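Local coordinates for protein aminoglycoside N(3)-acetyltransferase III (Serratia marcescens, PDB 7LAO) that transfers an acetyl group from acetyl-CoA to the 3-amino group of 2-deoxystreptamine antibiotics such as gentamicin, giving resistance to them, at residues A[59-71]-A[85-99]. Residues are numbered along the deposited sequence; the frame is centred on the assembly and turned at random.
Sequences GYASWDRSPYEET and WPPFDLATSGTYPGF
Ala61 and Asp64 meet Tyr96 and Gly94 through two backbone hydrogen bonds, as 59-71, leaving the end of strand 56-60, runs against the returning loop 85-99. Tyr96 N donates to Ala61 O at 2.9 Å, approaching almost head-on to the carbonyl (C=O...N 170°), whereas Asp64 N reaches Gly94 O at 3.2 Å from well above the carbonyl plane. The same carbonyl oxygen receives a CA-H...O contact from Trp63 and a hydrogen bond from Arg114.

Trp63 lies in the middle of the contact. Its CG stands anti to the backbone N (chi1 -175°), which carries the indole between the two limbs of 85-99. Over one face lies Phe88: CB sits above the six-membered ring, 3.8 Å from its centroid, while the phenyl turns an edge to the pyrrole part with the planes at 62°. On the opposite face, toward its rim, lie backbone atoms of Arg65 and Ser66. Pro86 O approaches the indole edge in its plane, 3.2 Å from Trp63 CH2, and has no hydrogen-bonding partner in the model. Trp63 NE1 donates to a water that also accepts from Gly94 N and donates to Asp64 OD2, so one buried indole N-H, a backbone amide and a carboxylate are tied together.

Trp85 points its own edge at the Trp63 face in an offset edge-to-face pair, and Trp85 NE1 is directed at Arg65 O in a hydrogen bond modelled as doubtfully short (2.5 Å). Pro67 CB rests on the Trp85 six-membered ring in a CH-pi contact. At the far end, the Tyr60 and Phe99 rings form an offset stack, centroids 4.3 Å apart, and the Tyr60 hydroxyl makes a weak hydrogen bond to a bound buffer molecule. Trp63, Trp85 and Phe88 thus form an aromatic cluster within the long connection after strand 56-60, and the Tyr60-Phe99 stack joins it to the strand end in the Antibiotic_NAT fold.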
loop_
_atom_site.group_PDB
_atom_site.type_symbol
_atom_site.label_atom_id
_atom_site.label_comp_id
_atom_site.label_asym_id
_atom_site.label_seq_id
_atom_site.Cartn_x
_atom_site.Cartn_y
_atom_site.Cartn_z
ATOM N N GLY A 59 -4.321 4.012 1.930
ATOM C CA GLY A 59 -3.087 3.597 2.572
ATOM C C GLY A 59 -3.049 2.095 2.694
ATOM O O GLY A 59 -4.095 1.428 2.741
ATOM N N TYR A 60 -1.835 1.561 2.802
ATOM C CA TYR A 60 -1.618 0.120 2.913
ATOM C C TYR A 60 -1.453 -0.221 4.385
ATOM O O TYR A 60 -0.371 -0.080 4.956
ATOM C CB TYR A 60 -0.407 -0.275 2.084
ATOM C CG TYR A 60 -0.084 -1.724 1.918
ATOM C CD1 TYR A 60 -0.999 -2.743 2.234
ATOM C CD2 TYR A 60 1.168 -2.087 1.448
ATOM C CE1 TYR A 60 -0.653 -4.087 2.068
ATOM C CE2 TYR A 60 1.527 -3.409 1.281
ATOM C CZ TYR A 60 0.620 -4.409 1.574
ATOM O OH TYR A 60 0.998 -5.719 1.407
ATOM N N ALA A 61 -2.547 -0.677 5.015
ATOM C CA ALA A 61 -2.561 -0.795 6.475
ATOM C C ALA A 61 -2.044 -2.150 6.948
ATOM O O ALA A 61 -1.292 -2.231 7.924
ATOM C CB ALA A 61 -3.977 -0.570 7.016
ATOM N N SER A 62 -2.487 -3.224 6.309
ATOM C CA SER A 62 -2.057 -4.581 6.686
ATOM C C SER A 62 -2.443 -4.789 8.158
ATOM O O SER A 62 -3.466 -4.251 8.619
ATOM C CB SER A 62 -0.581 -4.783 6.366
ATOM O OG SER A 62 -0.120 -6.036 6.878
ATOM N N TRP A 63 -1.649 -5.516 8.937
ATOM C CA TRP A 63 -2.072 -5.901 10.279
ATOM C C TRP A 63 -0.837 -6.177 11.125
ATOM O O TRP A 63 0.060 -6.900 10.682
ATOM C CB TRP A 63 -2.972 -7.146 10.179
ATOM C CG TRP A 63 -3.623 -7.649 11.470
ATOM C CD1 TRP A 63 -3.826 -6.956 12.622
ATOM C CD2 TRP A 63 -4.128 -8.970 11.696
ATOM N NE1 TRP A 63 -4.453 -7.763 13.565
ATOM C CE2 TRP A 63 -4.647 -9.005 13.015
ATOM C CE3 TRP A 63 -4.205 -10.126 10.908
ATOM C CZ2 TRP A 63 -5.216 -10.148 13.562
ATOM C CZ3 TRP A 63 -4.781 -11.260 11.448
ATOM C CH2 TRP A 63 -5.280 -11.265 12.767
ATOM N N ASP A 64 -0.812 -5.647 12.356
ATOM C CA ASP A 64 0.328 -5.854 13.240
ATOM C C ASP A 64 0.394 -7.258 13.840
ATOM O O ASP A 64 1.398 -7.576 14.489
ATOM C CB ASP A 64 0.334 -4.785 14.357
ATOM C CG ASP A 64 -0.869 -4.884 15.308
ATOM O OD1 ASP A 64 -0.690 -4.575 16.500
ATOM O OD2 ASP A 64 -1.984 -5.274 14.888
ATOM N N ARG A 65 -0.625 -8.112 13.630
ATOM C CA ARG A 65 -0.620 -9.498 14.105
ATOM C C ARG A 65 -0.966 -10.473 12.977
ATOM O O ARG A 65 -1.650 -11.484 13.182
ATOM C CB ARG A 65 -1.587 -9.685 15.282
ATOM C CG ARG A 65 -1.210 -8.920 16.550
ATOM C CD ARG A 65 0.134 -9.358 17.113
ATOM N NE ARG A 65 0.396 -10.766 16.823
ATOM C CZ ARG A 65 1.601 -11.282 16.596
ATOM N NH1 ARG A 65 2.684 -10.511 16.637
ATOM N NH2 ARG A 65 1.717 -12.577 16.330
ATOM N N SER A 66 -0.511 -10.195 11.777
ATOM C CA SER A 66 -0.787 -11.106 10.679
ATOM C C SER A 66 0.064 -12.366 10.831
ATOM O O SER A 66 1.234 -12.268 11.197
ATOM C CB SER A 66 -0.509 -10.420 9.353
ATOM O OG SER A 66 -0.305 -11.350 8.312
ATOM N N PRO A 67 -0.514 -13.571 10.624
ATOM C CA PRO A 67 0.275 -14.815 10.692
ATOM C C PRO A 67 0.829 -15.242 9.337
ATOM O O PRO A 67 0.742 -16.413 8.946
ATOM C CB PRO A 67 -0.758 -15.826 11.221
ATOM C CG PRO A 67 -2.026 -15.362 10.639
ATOM C CD PRO A 67 -1.955 -13.851 10.566
ATOM N N TYR A 68 1.419 -14.282 8.606
ATOM C CA TYR A 68 1.912 -14.545 7.257
ATOM C C TYR A 68 3.075 -15.531 7.270
ATOM O O TYR A 68 3.047 -16.556 6.580
ATOM C CB TYR A 68 2.336 -13.235 6.585
ATOM C CG TYR A 68 2.961 -13.428 5.215
ATOM C CD1 TYR A 68 2.162 -13.631 4.088
ATOM C CD2 TYR A 68 4.356 -13.416 5.044
ATOM C CE1 TYR A 68 2.725 -13.801 2.821
ATOM C CE2 TYR A 68 4.932 -13.593 3.780
ATOM C CZ TYR A 68 4.113 -13.775 2.671
ATOM O OH TYR A 68 4.664 -13.958 1.411
ATOM N N GLU A 69 4.127 -15.228 8.023
ATOM C CA GLU A 69 5.286 -16.111 7.974
ATOM C C GLU A 69 5.019 -17.386 8.762
ATOM O O GLU A 69 5.458 -18.475 8.371
ATOM C CB GLU A 69 6.530 -15.383 8.480
ATOM C CG GLU A 69 7.782 -15.667 7.650
ATOM C CD GLU A 69 8.487 -16.967 8.057
ATOM O OE1 GLU A 69 7.998 -17.660 8.981
ATOM O OE2 GLU A 69 9.537 -17.287 7.459
ATOM N N GLU A 70 4.256 -17.274 9.848
ATOM C CA GLU A 70 3.928 -18.428 10.670
ATOM C C GLU A 70 3.130 -19.480 9.908
ATOM O O GLU A 70 3.067 -20.633 10.351
ATOM C CB GLU A 70 3.153 -17.972 11.909
ATOM C CG GLU A 70 3.903 -16.978 12.790
ATOM C CD GLU A 70 3.710 -15.529 12.362
ATOM O OE1 GLU A 70 3.364 -15.285 11.181
ATOM O OE2 GLU A 70 3.904 -14.631 13.215
ATOM N N THR A 71 2.547 -19.111 8.764
ATOM C CA THR A 71 1.725 -20.001 7.953
ATOM C C THR A 71 2.241 -20.113 6.524
ATOM O O THR A 71 1.513 -20.598 5.648
ATOM C CB THR A 71 0.264 -19.533 7.933
ATOM O OG1 THR A 71 0.144 -18.311 7.193
ATOM C CG2 THR A 71 -0.266 -19.310 9.356
ATOM N N TRP A 85 -4.875 -16.912 18.399
ATOM C CA TRP A 85 -4.475 -15.776 17.594
ATOM C C TRP A 85 -5.600 -14.748 17.571
ATOM O O TRP A 85 -6.750 -15.108 17.300
ATOM C CB TRP A 85 -4.145 -16.220 16.175
ATOM C CG TRP A 85 -3.196 -15.298 15.505
ATOM C CD1 TRP A 85 -3.484 -14.082 14.954
ATOM C CD2 TRP A 85 -1.794 -15.505 15.311
ATOM N NE1 TRP A 85 -2.342 -13.519 14.422
ATOM C CE2 TRP A 85 -1.291 -14.373 14.634
ATOM C CE3 TRP A 85 -0.914 -16.538 15.640
ATOM C CZ2 TRP A 85 0.053 -14.248 14.286
ATOM C CZ3 TRP A 85 0.418 -16.410 15.294
ATOM C CH2 TRP A 85 0.889 -15.274 14.624
ATOM N N PRO A 86 -5.315 -13.476 17.847
ATOM C CA PRO A 86 -6.372 -12.453 17.877
ATOM C C PRO A 86 -7.092 -12.361 16.545
ATOM O O PRO A 86 -6.458 -12.402 15.481
ATOM C CB PRO A 86 -5.607 -11.155 18.184
ATOM C CG PRO A 86 -4.190 -11.460 17.877
ATOM C CD PRO A 86 -4.001 -12.909 18.185
ATOM N N PRO A 87 -8.419 -12.258 16.563
ATOM C CA PRO A 87 -9.161 -12.121 15.308
ATOM C C PRO A 87 -8.907 -10.773 14.660
ATOM O O PRO A 87 -8.641 -9.766 15.325
ATOM C CB PRO A 87 -10.626 -12.270 15.739
ATOM C CG PRO A 87 -10.576 -12.933 17.108
ATOM C CD PRO A 87 -9.310 -12.419 17.727
ATOM N N PHE A 88 -8.967 -10.765 13.337
ATOM C CA PHE A 88 -8.753 -9.529 12.597
ATOM C C PHE A 88 -10.054 -8.748 12.605
ATOM O O PHE A 88 -11.015 -9.108 11.919
ATOM C CB PHE A 88 -8.290 -9.812 11.178
ATOM C CG PHE A 88 -8.145 -8.579 10.350
ATOM C CD1 PHE A 88 -7.145 -7.669 10.619
ATOM C CD2 PHE A 88 -9.027 -8.321 9.313
ATOM C CE1 PHE A 88 -7.014 -6.532 9.853
ATOM C CE2 PHE A 88 -8.891 -7.185 8.545
ATOM C CZ PHE A 88 -7.898 -6.294 8.819
ATOM N N ASP A 89 -10.100 -7.690 13.401
ATOM C CA ASP A 89 -11.288 -6.854 13.504
ATOM C C ASP A 89 -10.994 -5.532 12.823
ATOM O O ASP A 89 -9.987 -4.890 13.133
ATOM C CB ASP A 89 -11.686 -6.626 14.963
ATOM C CG ASP A 89 -12.888 -5.708 15.104
ATOM O OD1 ASP A 89 -13.845 -5.829 14.312
ATOM O OD2 ASP A 89 -12.873 -4.854 16.010
ATOM N N LEU A 90 -11.875 -5.135 11.898
ATOM C CA LEU A 90 -11.581 -3.997 11.027
ATOM C C LEU A 90 -11.354 -2.726 11.833
ATOM O O LEU A 90 -10.474 -1.915 11.503
ATOM C CB LEU A 90 -12.729 -3.786 10.033
ATOM C CG LEU A 90 -13.097 -4.882 9.038
ATOM C CD1 LEU A 90 -13.974 -4.300 7.937
ATOM C CD2 LEU A 90 -11.870 -5.521 8.464
ATOM N N ALA A 91 -12.137 -2.541 12.902
ATOM C CA ALA A 91 -12.118 -1.299 13.662
ATOM C C ALA A 91 -11.019 -1.251 14.708
ATOM O O ALA A 91 -10.518 -0.163 15.017
ATOM C CB ALA A 91 -13.467 -1.081 14.350
ATOM N N THR A 92 -10.625 -2.389 15.271
ATOM C CA THR A 92 -9.730 -2.342 16.414
ATOM C C THR A 92 -8.337 -2.884 16.141
ATOM O O THR A 92 -7.413 -2.554 16.885
ATOM C CB THR A 92 -10.341 -3.096 17.611
ATOM O OG1 THR A 92 -10.553 -4.475 17.278
ATOM C CG2 THR A 92 -11.670 -2.472 17.994
ATOM N N SER A 93 -8.144 -3.690 15.105
ATOM C CA SER A 93 -6.852 -4.334 14.954
ATOM C C SER A 93 -5.816 -3.340 14.444
ATOM O O SER A 93 -6.093 -2.508 13.576
ATOM C CB SER A 93 -6.955 -5.543 14.029
ATOM O OG SER A 93 -8.019 -6.392 14.394
ATOM N N GLY A 94 -4.623 -3.426 15.003
ATOM C CA GLY A 94 -3.560 -2.519 14.641
ATOM C C GLY A 94 -3.071 -2.721 13.222
ATOM O O GLY A 94 -3.329 -3.722 12.560
ATOM N N THR A 95 -2.361 -1.717 12.741
ATOM C CA THR A 95 -1.766 -1.729 11.404
ATOM C C THR A 95 -0.352 -2.257 11.506
ATOM O O THR A 95 0.258 -2.233 12.575
ATOM C CB THR A 95 -1.760 -0.321 10.828
ATOM O OG1 THR A 95 -1.082 0.536 11.752
ATOM C CG2 THR A 95 -3.169 0.149 10.717
ATOM N N TYR A 96 0.156 -2.763 10.412
ATOM C CA TYR A 96 1.547 -3.182 10.403
ATOM C C TYR A 96 2.471 -1.969 10.531
ATOM O O TYR A 96 2.485 -1.119 9.629
ATOM C CB TYR A 96 1.853 -3.935 9.126
ATOM C CG TYR A 96 3.299 -4.384 9.014
ATOM C CD1 TYR A 96 3.858 -5.232 9.954
ATOM C CD2 TYR A 96 4.097 -3.959 7.960
ATOM C CE1 TYR A 96 5.167 -5.653 9.843
ATOM C CE2 TYR A 96 5.413 -4.368 7.849
ATOM C CZ TYR A 96 5.939 -5.217 8.786
ATOM O OH TYR A 96 7.240 -5.638 8.673
ATOM N N PRO A 97 3.269 -1.858 11.599
ATOM C CA PRO A 97 4.096 -0.649 11.782
ATOM C C PRO A 97 5.075 -0.377 10.646
ATOM O O PRO A 97 5.449 0.787 10.439
ATOM C CB PRO A 97 4.842 -0.926 13.097
ATOM C CG PRO A 97 4.036 -1.996 13.780
ATOM C CD PRO A 97 3.456 -2.830 12.690
ATOM N N GLY A 98 5.494 -1.403 9.898
ATOM C CA GLY A 98 6.475 -1.197 8.849
ATOM C C GLY A 98 5.985 -0.356 7.689
ATOM O O GLY A 98 6.805 0.133 6.910
ATOM N N PHE A 99 4.671 -0.182 7.545
ATOM C CA PHE A 99 4.099 0.618 6.473
ATOM C C PHE A 99 3.769 2.042 6.911
ATOM O O PHE A 99 3.253 2.823 6.092
ATOM C CB PHE A 99 2.838 -0.065 5.900
ATOM C CG PHE A 99 3.107 -1.415 5.292
ATOM C CD1 PHE A 99 4.394 -1.753 4.867
ATOM C CD2 PHE A 99 2.085 -2.345 5.142
ATOM C CE1 PHE A 99 4.663 -2.990 4.292
ATOM C CE2 PHE A 99 2.328 -3.596 4.576
ATOM C CZ PHE A 99 3.612 -3.931 4.153
HETATM O O HOH W 1 -4.175 -5.981 16.011
#